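Side-chain contacts in colicin-D (Escherichia coli, PDB 5ZNM), which inhibits protein synthesis in Escherichia coli and close relatives, this chain being the central and C-terminal tRNase domains of the toxin: residues Ile263-Asp268 with Thr272-Val277; Ser78-Asn83 with Phe128-Gln133; Pro28-Glu33 with Pro228-Pro233; Phe290-Leu295 with Glu315-Phe320; Leu169-Gly172 with Pro177-Val180. One frame throughout, in Å; residues are numbered along the deposited sequence.

Overall arrangement
Interactions 1 and 2 are buried and share one antiparallel sheet, in which strands 126-131 and 274-281 are neighbours; interaction 1 zips a hairpin with backbone bonds and a salt bridge, whereas interaction 2 lays a helix on the sheet through purely apolar groups. Interaction 3, about 21 Å from interaction 1 between centres, is partly buried and joins the lead-in to helix 32-42 to a loop by a proline on a tyrosine ring; like interaction 1 it touches the second subunit. Interaction 5, also partly buried, is a light van der Waals contact that meets interaction 1 where Val180 packs on Ile263. Interaction 4 stands apart: two helices with a buried leucine-phenylalanine core and one arginine at the rim.

Interaction 1 of 5, residues Ile263-Asp268 with Thr272-Val277; sequences IYWRPD and TGVEAV
Arg266 reaches across the hairpin to Glu275: its NE donates to Glu275 OE2 at 2.6 Å, close to the guanidinium plane and onto the anti lone pair, while NH2 adds a weak bond to the same oxygen. The two flat groups are turned 46° apart. Val277 CG2 lies over one face of the guanidinium, 3.3 Å from Arg266 NE. On the other face of the sheet, Ala276 CB makes a CH-pi contact 3.8 Å from the centroid of the Trp265 six-membered ring; the small alanine lets the indole lie against the neighbouring backbone.

Antiparallel pairing holds these groups in register, Tyr264 with Val277 and Arg266 with Glu275 being hydrogen-bonded pairs. Near the turn, Asp268 N donates to Gly273 O at 2.9 Å, and Asp268 OD1 accepts from Gly273 N at 3.0 Å, from above the carboxylate plane. Its OD2 bonds to His226 of the second subunit and to a water shared with Thr272 OG1.

Farther out, Ser55 N also reaches Glu275 OE2 and Ser56 O accepts from Arg266 NH2. The beta hairpin forms one edge of a five-stranded antiparallel sheet, strand 262-267 outermost and strand 274-281 paired with strand 126-131; helix 3-22 packs on it, its Ala22 touching Trp265 and Val274.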
# COMPACT_ATOMS: atom_id res chain seq x y z
N ILE A 263 -13.42 -12.44 -12.83
CA ILE A 263 -13.52 -12.19 -11.40
C ILE A 263 -13.25 -13.50 -10.67
O ILE A 263 -13.65 -14.57 -11.14
CB ILE A 263 -14.91 -11.61 -11.04
CG1 ILE A 263 -15.01 -10.18 -11.60
CG2 ILE A 263 -15.15 -11.61 -9.53
CD1 ILE A 263 -16.40 -9.61 -11.60
N TYR A 264 -12.50 -13.43 -9.57
CA TYR A 264 -12.38 -14.56 -8.66
C TYR A 264 -12.50 -14.05 -7.23
O TYR A 264 -12.44 -12.84 -6.97
CB TYR A 264 -11.08 -15.34 -8.88
CG TYR A 264 -9.87 -14.79 -8.17
CD1 TYR A 264 -9.34 -13.54 -8.51
CD2 TYR A 264 -9.27 -15.50 -7.14
CE1 TYR A 264 -8.23 -13.03 -7.84
CE2 TYR A 264 -8.17 -14.99 -6.47
CZ TYR A 264 -7.65 -13.76 -6.82
OH TYR A 264 -6.56 -13.27 -6.13
N TRP A 265 -12.69 -14.98 -6.29
CA TRP A 265 -12.84 -14.66 -4.88
C TRP A 265 -11.60 -15.06 -4.09
O TRP A 265 -11.01 -16.11 -4.37
CB TRP A 265 -14.05 -15.37 -4.28
CG TRP A 265 -15.34 -14.95 -4.85
CD1 TRP A 265 -15.98 -15.49 -5.93
CD2 TRP A 265 -16.18 -13.90 -4.37
NE1 TRP A 265 -17.16 -14.84 -6.15
CE2 TRP A 265 -17.31 -13.86 -5.21
CE3 TRP A 265 -16.08 -12.99 -3.30
CZ2 TRP A 265 -18.34 -12.94 -5.03
CZ3 TRP A 265 -17.11 -12.08 -3.12
CH2 TRP A 265 -18.23 -12.06 -3.98
N ARG A 266 -11.20 -14.24 -3.13
CA ARG A 266 -10.15 -14.55 -2.16
C ARG A 266 -10.66 -14.23 -0.77
O ARG A 266 -11.63 -13.49 -0.61
CB ARG A 266 -8.84 -13.78 -2.41
CG ARG A 266 -8.97 -12.26 -2.32
CD ARG A 266 -7.63 -11.55 -2.70
NE ARG A 266 -7.81 -10.11 -2.86
CZ ARG A 266 -7.09 -9.35 -3.67
NH1 ARG A 266 -6.12 -9.87 -4.41
NH2 ARG A 266 -7.35 -8.05 -3.77
N PRO A 267 -10.04 -14.79 0.27
CA PRO A 267 -10.45 -14.43 1.63
C PRO A 267 -10.27 -12.94 1.88
O PRO A 267 -9.41 -12.28 1.28
CB PRO A 267 -9.52 -15.27 2.53
CG PRO A 267 -9.11 -16.44 1.68
CD PRO A 267 -9.01 -15.85 0.27
N ASP A 268 -11.13 -12.40 2.75
CA ASP A 268 -10.99 -11.00 3.11
C ASP A 268 -9.84 -10.83 4.11
O ASP A 268 -9.14 -11.78 4.48
CB ASP A 268 -12.31 -10.44 3.64
CG ASP A 268 -12.81 -11.15 4.91
OD1 ASP A 268 -12.07 -11.95 5.51
OD2 ASP A 268 -13.97 -10.89 5.28
N THR A 272 -11.99 -14.52 7.44
CA THR A 272 -13.20 -15.25 7.77
C THR A 272 -14.34 -14.99 6.80
O THR A 272 -15.39 -15.62 6.90
CB THR A 272 -13.66 -14.89 9.20
OG1 THR A 272 -13.81 -13.47 9.30
CG2 THR A 272 -12.63 -15.38 10.20
N GLY A 273 -14.15 -14.06 5.86
CA GLY A 273 -15.12 -13.78 4.82
C GLY A 273 -14.42 -13.73 3.47
O GLY A 273 -13.29 -14.22 3.35
N VAL A 274 -15.05 -13.16 2.45
CA VAL A 274 -14.53 -13.21 1.09
C VAL A 274 -14.65 -11.85 0.41
O VAL A 274 -15.46 -11.01 0.79
CB VAL A 274 -15.24 -14.29 0.22
CG1 VAL A 274 -15.04 -15.68 0.80
CG2 VAL A 274 -16.71 -13.99 0.07
N GLU A 275 -13.82 -11.66 -0.62
CA GLU A 275 -13.88 -10.44 -1.42
C GLU A 275 -13.64 -10.78 -2.88
O GLU A 275 -12.80 -11.63 -3.20
CB GLU A 275 -12.85 -9.39 -0.96
CG GLU A 275 -11.43 -9.88 -0.92
CD GLU A 275 -10.43 -8.76 -0.60
OE1 GLU A 275 -10.74 -7.88 0.25
OE2 GLU A 275 -9.35 -8.76 -1.20
N ALA A 276 -14.38 -10.12 -3.76
CA ALA A 276 -14.27 -10.35 -5.19
C ALA A 276 -13.16 -9.49 -5.78
O ALA A 276 -13.01 -8.32 -5.42
CB ALA A 276 -15.60 -10.04 -5.89
N VAL A 277 -12.38 -10.08 -6.67
CA VAL A 277 -11.24 -9.44 -7.32
C VAL A 277 -11.48 -9.46 -8.82
O VAL A 277 -11.75 -10.52 -9.40
CB VAL A 277 -9.93 -10.17 -6.97
CG1 VAL A 277 -8.72 -9.44 -7.55
CG2 VAL A 277 -9.78 -10.35 -5.47
O HOH W 1 -14.85 -11.46 7.72

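Interaction 2 of 5, residues Ser78-Asn83 with Phe128-Gln133; sequences SKFFSN and FSLSAQ
Phe80 plugs helix 79-86 onto one face of the five-stranded antiparallel sheet, meeting Phe128 and Leu130 of strand 126-131. These two residues alternate with Ser129 along the strand, so both turn their side chains to the helix while the small polar residue between them faces the other way, toward Val277 and Val279. The backbones stay well apart, with 9.8 Å between Phe80 CA and Leu130 CA, and large apolar side chains are needed to bridge that gap.

The main interaction is a CH-pi contact. Leu130 CD2 stands over the centre of the Phe80 ring, 3.5 Å from its centroid and only 11° off the ring normal, and lies within 4.0 Å of all six ring carbons, nearest Phe80 CD2 and CE2. With chi1 at 40°, Leu130 CG sits between its own backbone N and carbonyl carbon, and this directs the methyl outward to the ring coming from the opposite direction.

Aromatic packing comes second. Phe128 presents the edge of its ring, and the two phenylalanine side chains slide past each other in opposite directions. The remaining apolar neighbours extend the same core: Leu135 touches both Phe80 and Leu130, Leu166 of strand 163-170 touches both phenylalanines, and Val57 of the adjoining strand packs on Phe128 and Leu130.

Polar bonding lies outside the contact itself: the backbone of Leu130 pairs with Tyr278 in the sheet, and the Gln133 side chain bonds to the backbone of Val140 and Ile142. At the aromatic end, Phe128 CE2 lies 3.7 Å from Phe80 CZ.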
# COMPACT_ATOMS: atom_id res chain seq x y z
N SER A 78 -9.33 5.70 -7.49
CA SER A 78 -10.21 6.80 -7.85
C SER A 78 -10.20 7.08 -9.35
O SER A 78 -11.24 7.43 -9.91
CB SER A 78 -9.85 8.06 -7.07
OG SER A 78 -9.64 7.75 -5.72
N LYS A 79 -9.06 6.91 -10.03
CA LYS A 79 -9.14 6.77 -11.48
C LYS A 79 -10.15 5.71 -11.86
O LYS A 79 -10.68 5.75 -12.98
CB LYS A 79 -7.78 6.41 -12.07
CG LYS A 79 -6.60 7.14 -11.46
CD LYS A 79 -5.30 6.51 -11.89
CE LYS A 79 -4.40 7.58 -12.45
NZ LYS A 79 -4.28 8.73 -11.55
N PHE A 80 -10.46 4.77 -10.96
CA PHE A 80 -11.50 3.76 -11.20
C PHE A 80 -12.88 4.12 -10.64
O PHE A 80 -13.77 3.28 -10.75
CB PHE A 80 -11.13 2.43 -10.56
CG PHE A 80 -10.26 1.60 -11.41
CD1 PHE A 80 -10.82 0.75 -12.34
CD2 PHE A 80 -8.88 1.63 -11.27
CE1 PHE A 80 -10.05 -0.05 -13.13
CE2 PHE A 80 -8.09 0.82 -12.06
CZ PHE A 80 -8.68 -0.02 -12.99
N PHE A 81 -13.12 5.30 -10.04
CA PHE A 81 -14.52 5.70 -10.08
C PHE A 81 -14.73 7.04 -10.77
O PHE A 81 -15.83 7.29 -11.23
CB PHE A 81 -15.24 5.66 -8.71
CG PHE A 81 -16.79 5.61 -8.81
CD1 PHE A 81 -17.49 6.71 -9.24
CD2 PHE A 81 -17.50 4.41 -8.61
CE1 PHE A 81 -18.87 6.68 -9.43
CE2 PHE A 81 -18.91 4.38 -8.79
CZ PHE A 81 -19.58 5.52 -9.20
N SER A 82 -13.68 7.82 -10.99
CA SER A 82 -13.80 8.91 -11.98
C SER A 82 -14.38 8.38 -13.29
O SER A 82 -15.41 8.86 -13.77
CB SER A 82 -12.45 9.59 -12.22
OG SER A 82 -12.05 10.33 -11.07
N ASN A 83 -13.74 7.36 -13.85
CA ASN A 83 -14.29 6.61 -14.98
C ASN A 83 -15.76 6.27 -14.78
O ASN A 83 -16.56 6.31 -15.73
CB ASN A 83 -13.54 5.29 -15.13
CG ASN A 83 -13.56 4.48 -13.83
OD1 ASN A 83 -14.29 4.86 -12.91
ND2 ASN A 83 -12.94 3.30 -13.80
N PHE A 128 -3.43 -7.17 -14.29
CA PHE A 128 -3.76 -6.10 -13.36
C PHE A 128 -5.03 -6.48 -12.61
O PHE A 128 -5.98 -6.97 -13.21
CB PHE A 128 -3.96 -4.77 -14.10
CG PHE A 128 -4.17 -3.59 -13.19
CD1 PHE A 128 -3.11 -3.03 -12.50
CD2 PHE A 128 -5.43 -3.05 -13.03
CE1 PHE A 128 -3.31 -1.93 -11.66
CE2 PHE A 128 -5.64 -1.95 -12.19
CZ PHE A 128 -4.58 -1.40 -11.51
N SER A 129 -5.04 -6.27 -11.29
CA SER A 129 -6.18 -6.75 -10.51
C SER A 129 -6.46 -5.82 -9.35
O SER A 129 -5.54 -5.20 -8.79
CB SER A 129 -5.95 -8.18 -9.98
OG SER A 129 -4.78 -8.22 -9.19
N LEU A 130 -7.74 -5.72 -9.00
CA LEU A 130 -8.18 -4.87 -7.90
C LEU A 130 -9.56 -5.35 -7.46
O LEU A 130 -10.20 -6.15 -8.15
CB LEU A 130 -8.24 -3.39 -8.28
CG LEU A 130 -8.76 -2.89 -9.64
CD1 LEU A 130 -9.92 -3.65 -10.19
CD2 LEU A 130 -9.13 -1.42 -9.54
N SER A 131 -10.02 -4.81 -6.34
CA SER A 131 -11.31 -5.23 -5.80
C SER A 131 -12.42 -4.98 -6.80
O SER A 131 -12.52 -3.91 -7.40
CB SER A 131 -11.60 -4.51 -4.49
OG SER A 131 -10.73 -4.99 -3.47
N ALA A 132 -13.26 -5.99 -6.99
CA ALA A 132 -14.32 -5.90 -7.99
C ALA A 132 -15.49 -5.08 -7.50
O ALA A 132 -16.20 -4.48 -8.30
CB ALA A 132 -14.81 -7.30 -8.38
N GLN A 133 -15.71 -5.04 -6.18
CA GLN A 133 -16.90 -4.39 -5.65
C GLN A 133 -16.87 -2.89 -5.93
O GLN A 133 -17.93 -2.28 -6.13
CB GLN A 133 -17.01 -4.67 -4.15
CG GLN A 133 -18.23 -4.06 -3.46
CD GLN A 133 -19.55 -4.45 -4.10
OE1 GLN A 133 -19.81 -5.62 -4.40
NE2 GLN A 133 -20.42 -3.46 -4.29

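Interaction 3 of 5, residues Pro28-Glu33 with Pro228-Pro233; sequences PVYTQE and PVPVTP
The Tyr30 ring carries Pro230 on one face: Pro230 CD stands above its centre, 3.4 Å from the centroid and 9° off the normal, in a CH-pi contact. Pro230 CG leans over the phenol end and comes 3.4 Å from Tyr30 CE2. The two side chains cross at about a right angle, and CD and CG are the proline atoms that meet the aromatic face. At the ring edge, in its plane, lies a water that accepts from Tyr30 N at 2.9 Å and donates to Pro228 O at 2.8 Å, linking the two backbones where they do not bond directly.

Pro228 O also rests 3.4 Å from Tyr30 CB, beside the root of the ring, and Pro228 CB approaches Tyr30 O at 3.8 Å. Proline suits this segment: 228-233 is irregular and extended, and its three prolines restrict phi and so favour the extended backbone, while supplying rigid apolar surface without an N-H to satisfy. Just after Tyr30 the chain turns into helix: Thr31 is the N-cap of helix 32-42 and its OG1 accepts from Met34 N. That helix backs the prolines, with Met35 touching Pro228 and Ala38 touching Pro230.

Tyrosine adds a polar end to its apolar face, and its OH is hydrogen-bonded to Gly192 O. Val29 and Thr31 pack on Ala11 and Ala7 of the second subunit.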
# COMPACT_ATOMS: atom_id res chain seq x y z
N PRO A 28 -3.20 -23.37 2.91
CA PRO A 28 -2.67 -24.50 3.67
C PRO A 28 -1.48 -24.08 4.52
O PRO A 28 -1.05 -22.92 4.49
CB PRO A 28 -2.26 -25.47 2.56
CG PRO A 28 -1.73 -24.52 1.47
CD PRO A 28 -2.56 -23.24 1.59
N VAL A 29 -0.96 -25.00 5.30
CA VAL A 29 0.38 -24.87 5.84
C VAL A 29 1.30 -25.63 4.91
O VAL A 29 0.89 -26.56 4.20
CB VAL A 29 0.50 -25.36 7.30
CG1 VAL A 29 -0.41 -24.52 8.21
CG2 VAL A 29 0.17 -26.81 7.42
N TYR A 30 2.56 -25.22 4.89
CA TYR A 30 3.49 -25.67 3.87
C TYR A 30 4.59 -26.47 4.54
O TYR A 30 5.30 -25.96 5.41
CB TYR A 30 4.07 -24.49 3.09
CG TYR A 30 3.01 -23.80 2.27
CD1 TYR A 30 2.18 -22.84 2.84
CD2 TYR A 30 2.82 -24.12 0.92
CE1 TYR A 30 1.19 -22.22 2.11
CE2 TYR A 30 1.83 -23.50 0.17
CZ TYR A 30 1.02 -22.55 0.76
OH TYR A 30 0.04 -21.95 0.02
N THR A 31 4.72 -27.73 4.14
CA THR A 31 5.95 -28.42 4.40
C THR A 31 7.08 -27.77 3.61
O THR A 31 6.86 -27.01 2.66
CB THR A 31 5.83 -29.90 4.04
OG1 THR A 31 5.59 -30.03 2.64
CG2 THR A 31 4.66 -30.54 4.81
N GLN A 32 8.30 -28.02 4.07
CA GLN A 32 9.50 -27.69 3.33
C GLN A 32 9.36 -28.07 1.85
O GLN A 32 9.46 -27.22 0.95
CB GLN A 32 10.66 -28.43 3.99
CG GLN A 32 12.02 -28.12 3.46
CD GLN A 32 12.52 -26.81 3.96
OE1 GLN A 32 12.24 -26.39 5.08
NE2 GLN A 32 13.25 -26.13 3.11
N GLU A 33 9.07 -29.35 1.60
CA GLU A 33 8.93 -29.89 0.25
C GLU A 33 7.89 -29.13 -0.56
O GLU A 33 8.11 -28.82 -1.74
CB GLU A 33 8.54 -31.38 0.33
CG GLU A 33 9.36 -32.24 1.28
CD GLU A 33 8.78 -32.28 2.70
OE1 GLU A 33 7.97 -33.16 2.99
OE2 GLU A 33 9.16 -31.43 3.51
N PRO A 228 7.39 -21.77 6.85
CA PRO A 228 7.58 -21.82 5.39
C PRO A 228 6.31 -21.43 4.63
O PRO A 228 5.22 -21.91 4.93
CB PRO A 228 7.97 -23.28 5.13
CG PRO A 228 8.50 -23.78 6.48
CD PRO A 228 7.67 -23.07 7.49
N VAL A 229 6.48 -20.54 3.66
CA VAL A 229 5.40 -20.18 2.73
C VAL A 229 6.01 -19.92 1.36
O VAL A 229 7.19 -19.57 1.25
CB VAL A 229 4.62 -18.91 3.18
CG1 VAL A 229 3.90 -19.10 4.55
CG2 VAL A 229 5.55 -17.67 3.20
N PRO A 230 5.21 -20.10 0.30
CA PRO A 230 5.70 -19.69 -1.03
C PRO A 230 5.93 -18.19 -1.05
O PRO A 230 5.22 -17.42 -0.41
CB PRO A 230 4.56 -20.09 -1.97
CG PRO A 230 3.68 -21.02 -1.18
CD PRO A 230 3.82 -20.57 0.24
N VAL A 231 6.94 -17.78 -1.81
CA VAL A 231 7.28 -16.37 -1.92
C VAL A 231 7.08 -15.97 -3.38
O VAL A 231 7.76 -16.49 -4.28
CB VAL A 231 8.70 -16.08 -1.43
CG1 VAL A 231 9.10 -14.65 -1.76
CG2 VAL A 231 8.75 -16.28 0.10
N THR A 232 6.11 -15.11 -3.62
CA THR A 232 5.87 -14.62 -4.98
C THR A 232 6.99 -13.68 -5.39
O THR A 232 7.38 -12.80 -4.59
CB THR A 232 4.53 -13.90 -5.04
OG1 THR A 232 3.50 -14.79 -4.58
CG2 THR A 232 4.21 -13.46 -6.47
N PRO A 233 7.58 -13.83 -6.58
CA PRO A 233 8.62 -12.89 -7.01
C PRO A 233 8.06 -11.48 -7.05
O PRO A 233 6.96 -11.25 -7.54
CB PRO A 233 9.00 -13.40 -8.41
CG PRO A 233 8.68 -14.87 -8.35
CD PRO A 233 7.44 -14.96 -7.52
O HOH W 2 3.31 -23.02 6.57

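Interaction 4 of 5, residues Phe290-Leu295 with Glu315-Phe320; sequences FSRKQL and ETLTKF. With SO4 (sulfate ion), chain E.
Leu295 and Phe320 form the tight part of a helix-helix contact in the C-terminal tRNase region, where helix 292-297 lies against helix 314-329. Leu295 CD2 touches Phe320 CD2 at 3.8 Å as the two side chains slide past each other in opposite directions. The backbone takes part too: Leu295 O lies at the edge of the Phe320 ring, near its plane and 3.6 Å from Phe320 CD2. With chi1 at -170°, Phe320 CG is anti to its backbone N, which swings the ring alongside the first helix. Leu317, one turn earlier, packs beside it, its CD2 4.0 Å from Leu295 O. Branched and flat apolar residues suit this buried side, where helix backbones come close, with Leu295 CA and Leu317 CA 6.2 Å apart; Tyr299 adds to the packing on Leu317.

The outer side is looser and charged. Arg292, extended from CG to NE, crosses Leu317 at about a right angle; its CG lies 3.7 Å from Leu317 CD1, and that same methyl sits over one face of the guanidinium. A long side chain of this kind gives its aliphatic part to the leucine and still carries its charge to Asp255, in a salt bridge.

At the start of the first helix Ser291 is the N-cap, its OG accepting from Gln294 N. Away from the second helix, a sulfate, probably from the crystallisation liquor, is bonded by Lys297 and Lys298. Gln294 NE2, which also bonds to Leu366 O, donates to sulfate O1 at 2.8 Å, with the N-H pointing almost straight at it (176°).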
# COMPACT_ATOMS: atom_id res chain seq x y z
N PHE A 290 5.22 -7.42 -29.60
CA PHE A 290 4.21 -6.92 -30.51
C PHE A 290 3.24 -5.99 -29.80
O PHE A 290 3.08 -6.04 -28.58
CB PHE A 290 3.41 -8.07 -31.13
CG PHE A 290 4.25 -9.01 -31.94
CD1 PHE A 290 4.71 -8.64 -33.20
CD2 PHE A 290 4.59 -10.25 -31.44
CE1 PHE A 290 5.49 -9.50 -33.95
CE2 PHE A 290 5.37 -11.12 -32.18
CZ PHE A 290 5.82 -10.74 -33.45
N SER A 291 2.61 -5.14 -30.59
CA SER A 291 1.43 -4.41 -30.16
C SER A 291 0.46 -4.42 -31.32
O SER A 291 0.87 -4.45 -32.48
CB SER A 291 1.74 -2.96 -29.75
OG SER A 291 2.14 -2.19 -30.87
N ARG A 292 -0.82 -4.39 -31.00
CA ARG A 292 -1.81 -4.28 -32.06
C ARG A 292 -1.58 -3.01 -32.87
O ARG A 292 -1.76 -3.01 -34.10
CB ARG A 292 -3.21 -4.27 -31.45
CG ARG A 292 -4.27 -4.50 -32.48
CD ARG A 292 -5.68 -4.48 -31.92
NE ARG A 292 -6.64 -4.18 -32.96
CZ ARG A 292 -7.70 -4.91 -33.25
NH1 ARG A 292 -7.98 -6.00 -32.56
NH2 ARG A 292 -8.50 -4.55 -34.25
N LYS A 293 -1.17 -1.93 -32.20
CA LYS A 293 -0.91 -0.67 -32.89
C LYS A 293 0.18 -0.83 -33.95
O LYS A 293 0.01 -0.41 -35.10
CB LYS A 293 -0.53 0.40 -31.86
CG LYS A 293 -0.13 1.73 -32.46
CD LYS A 293 -1.23 2.77 -32.32
CE LYS A 293 -0.79 4.12 -32.89
NZ LYS A 293 -0.56 4.06 -34.37
N GLN A 294 1.30 -1.48 -33.60
CA GLN A 294 2.38 -1.63 -34.57
C GLN A 294 2.01 -2.63 -35.68
O GLN A 294 2.33 -2.39 -36.85
CB GLN A 294 3.68 -2.06 -33.87
CG GLN A 294 4.95 -1.91 -34.75
CD GLN A 294 5.34 -0.45 -34.98
OE1 GLN A 294 4.79 0.45 -34.35
NE2 GLN A 294 6.29 -0.21 -35.89
N LEU A 295 1.37 -3.74 -35.34
CA LEU A 295 0.91 -4.68 -36.36
C LEU A 295 0.01 -3.99 -37.37
O LEU A 295 0.11 -4.22 -38.59
CB LEU A 295 0.18 -5.85 -35.70
CG LEU A 295 1.05 -6.83 -34.90
CD1 LEU A 295 0.19 -7.66 -33.92
CD2 LEU A 295 1.81 -7.78 -35.84
N GLU A 315 -8.50 -10.96 -36.72
CA GLU A 315 -8.10 -12.17 -37.43
C GLU A 315 -6.87 -11.93 -38.32
O GLU A 315 -5.91 -12.70 -38.29
CB GLU A 315 -9.30 -12.63 -38.24
CG GLU A 315 -9.15 -13.85 -39.03
CD GLU A 315 -10.48 -14.23 -39.68
OE1 GLU A 315 -11.35 -14.77 -38.97
OE2 GLU A 315 -10.65 -13.97 -40.89
N THR A 316 -6.88 -10.86 -39.11
CA THR A 316 -5.76 -10.70 -40.04
C THR A 316 -4.52 -10.14 -39.34
O THR A 316 -3.40 -10.51 -39.71
CB THR A 316 -6.17 -9.81 -41.22
OG1 THR A 316 -6.50 -8.48 -40.77
CG2 THR A 316 -7.37 -10.40 -41.92
N LEU A 317 -4.70 -9.29 -38.32
CA LEU A 317 -3.54 -8.87 -37.55
C LEU A 317 -2.93 -10.03 -36.78
O LEU A 317 -1.71 -10.05 -36.58
CB LEU A 317 -3.90 -7.73 -36.58
CG LEU A 317 -4.40 -6.42 -37.19
CD1 LEU A 317 -4.53 -5.34 -36.11
CD2 LEU A 317 -3.49 -5.95 -38.33
N THR A 318 -3.75 -10.99 -36.33
CA THR A 318 -3.21 -12.20 -35.72
C THR A 318 -2.47 -13.05 -36.74
O THR A 318 -1.42 -13.62 -36.43
CB THR A 318 -4.34 -12.99 -35.03
OG1 THR A 318 -4.95 -12.16 -34.02
CG2 THR A 318 -3.81 -14.26 -34.37
N LYS A 319 -2.97 -13.13 -37.98
CA LYS A 319 -2.21 -13.80 -39.05
C LYS A 319 -0.82 -13.19 -39.20
O LYS A 319 0.18 -13.91 -39.29
CB LYS A 319 -2.96 -13.70 -40.39
CG LYS A 319 -4.13 -14.63 -40.59
CD LYS A 319 -4.52 -14.63 -42.10
CE LYS A 319 -5.79 -15.44 -42.35
NZ LYS A 319 -6.15 -15.39 -43.79
N PHE A 320 -0.76 -11.85 -39.26
CA PHE A 320 0.51 -11.14 -39.43
C PHE A 320 1.44 -11.38 -38.25
O PHE A 320 2.63 -11.70 -38.43
CB PHE A 320 0.21 -9.64 -39.58
CG PHE A 320 1.38 -8.77 -40.02
CD1 PHE A 320 2.37 -9.26 -40.84
CD2 PHE A 320 1.45 -7.45 -39.61
CE1 PHE A 320 3.43 -8.44 -41.26
CE2 PHE A 320 2.50 -6.62 -40.00
CZ PHE A 320 3.49 -7.12 -40.84
S SO4 E . 7.34 3.69 -37.02
O1 SO4 E . 7.08 2.45 -36.29
O2 SO4 E . 8.51 4.32 -36.42
O3 SO4 E . 7.57 3.39 -38.44
O4 SO4 E . 6.19 4.59 -36.91

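Interaction 5 of 5, residues Leu169-Gly172 with Pro177-Val180; sequences LKTG and PAAV
Thr171 meets Ala178 and Pro177 through a chi1 of 70°, which places OG1 between its backbone N and carbonyl carbon and CG2 anti to the carbonyl carbon. Both branches thereby face the returning chain. Thr171 OG1 comes 3.5 Å from Ala178 CB, while Thr171 CG2 rests 3.7 Å from Pro177 O, so the threonine straddles the Pro177-Ala178 link, hydroxyl toward the alanine methyl and methyl toward the proline carbonyl. Thr171 CB itself lies 3.7 Å from Ala178 CA. These are van der Waals contacts.

The residue types fit the spacing. Alanine is small enough for a beta-branched side chain to approach its CA, where Thr171 CA and Ala178 CA are 5.1 Å apart. Threonine supplies a methyl for the packing and a hydroxyl for the polar surroundings: OG1 is hydrogen-bonded to Leu151 O, with a weak second bond to Pro152 O, which helps fix the rotation of the side chain. Pro177 O likewise has a partner, Arg154 NH1. Toward the turn the contact thins out, Gly172 O lying 4.3 Å from Pro177 CA, and Gly172 is poorly ordered. Pro177 is exposed there, its CB directed away from segment 169-172.

The two segments flank a short connection and belong to different sheets. Strand 163-170 pairs with strand 153-160, strand 179-181 with strand 148-150, and Thr171 and Ala178 bond through their backbones to Pro152 and Leu151, so the contact joins the ends of both sheets where strand 148-150 passes into strand 153-160.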
# COMPACT_ATOMS: atom_id res chain seq x y z
N LEU A 169 -12.96 0.63 -20.71
CA LEU A 169 -13.95 0.58 -21.78
C LEU A 169 -15.34 0.56 -21.19
O LEU A 169 -15.65 -0.26 -20.31
CB LEU A 169 -13.74 -0.65 -22.65
CG LEU A 169 -12.34 -0.76 -23.24
CD1 LEU A 169 -12.14 -2.16 -23.78
CD2 LEU A 169 -12.15 0.28 -24.32
N LYS A 170 -16.18 1.46 -21.71
CA LYS A 170 -17.61 1.49 -21.40
C LYS A 170 -18.28 0.22 -21.95
O LYS A 170 -18.11 -0.12 -23.13
CB LYS A 170 -18.23 2.79 -21.97
CG LYS A 170 -19.75 3.02 -21.67
CD LYS A 170 -20.29 2.41 -20.37
CE LYS A 170 -21.68 2.32 -20.45
NZ LYS A 170 -22.06 1.02 -19.80
N THR A 171 -19.06 -0.46 -21.12
CA THR A 171 -19.77 -1.63 -21.56
C THR A 171 -21.21 -1.23 -21.91
O THR A 171 -21.67 -0.20 -21.52
CB THR A 171 -19.79 -2.79 -20.54
OG1 THR A 171 -20.60 -2.45 -19.45
CG2 THR A 171 -18.44 -3.16 -20.04
N GLY A 172 -21.92 -2.08 -22.58
CA GLY A 172 -23.26 -1.74 -22.91
C GLY A 172 -23.65 -2.75 -23.91
O GLY A 172 -23.90 -3.89 -23.55
N PRO A 177 -19.81 -6.55 -24.22
CA PRO A 177 -20.83 -6.92 -23.24
C PRO A 177 -20.40 -6.57 -21.82
O PRO A 177 -19.21 -6.42 -21.52
CB PRO A 177 -20.96 -8.44 -23.41
CG PRO A 177 -20.37 -8.72 -24.78
CD PRO A 177 -19.28 -7.72 -24.95
N ALA A 178 -21.39 -6.43 -20.94
CA ALA A 178 -21.09 -6.14 -19.55
C ALA A 178 -20.69 -7.38 -18.75
O ALA A 178 -20.01 -7.25 -17.73
CB ALA A 178 -22.28 -5.46 -18.87
N ALA A 179 -21.07 -8.57 -19.22
CA ALA A 179 -20.93 -9.77 -18.41
C ALA A 179 -19.47 -10.18 -18.30
O ALA A 179 -18.79 -10.35 -19.31
CB ALA A 179 -21.76 -10.91 -19.00
N VAL A 180 -18.99 -10.33 -17.07
CA VAL A 180 -17.63 -10.75 -16.78
C VAL A 180 -17.72 -12.09 -16.07
O VAL A 180 -18.45 -12.21 -15.09
CB VAL A 180 -16.89 -9.73 -15.90
CG1 VAL A 180 -15.56 -10.27 -15.42
CG2 VAL A 180 -16.68 -8.41 -16.67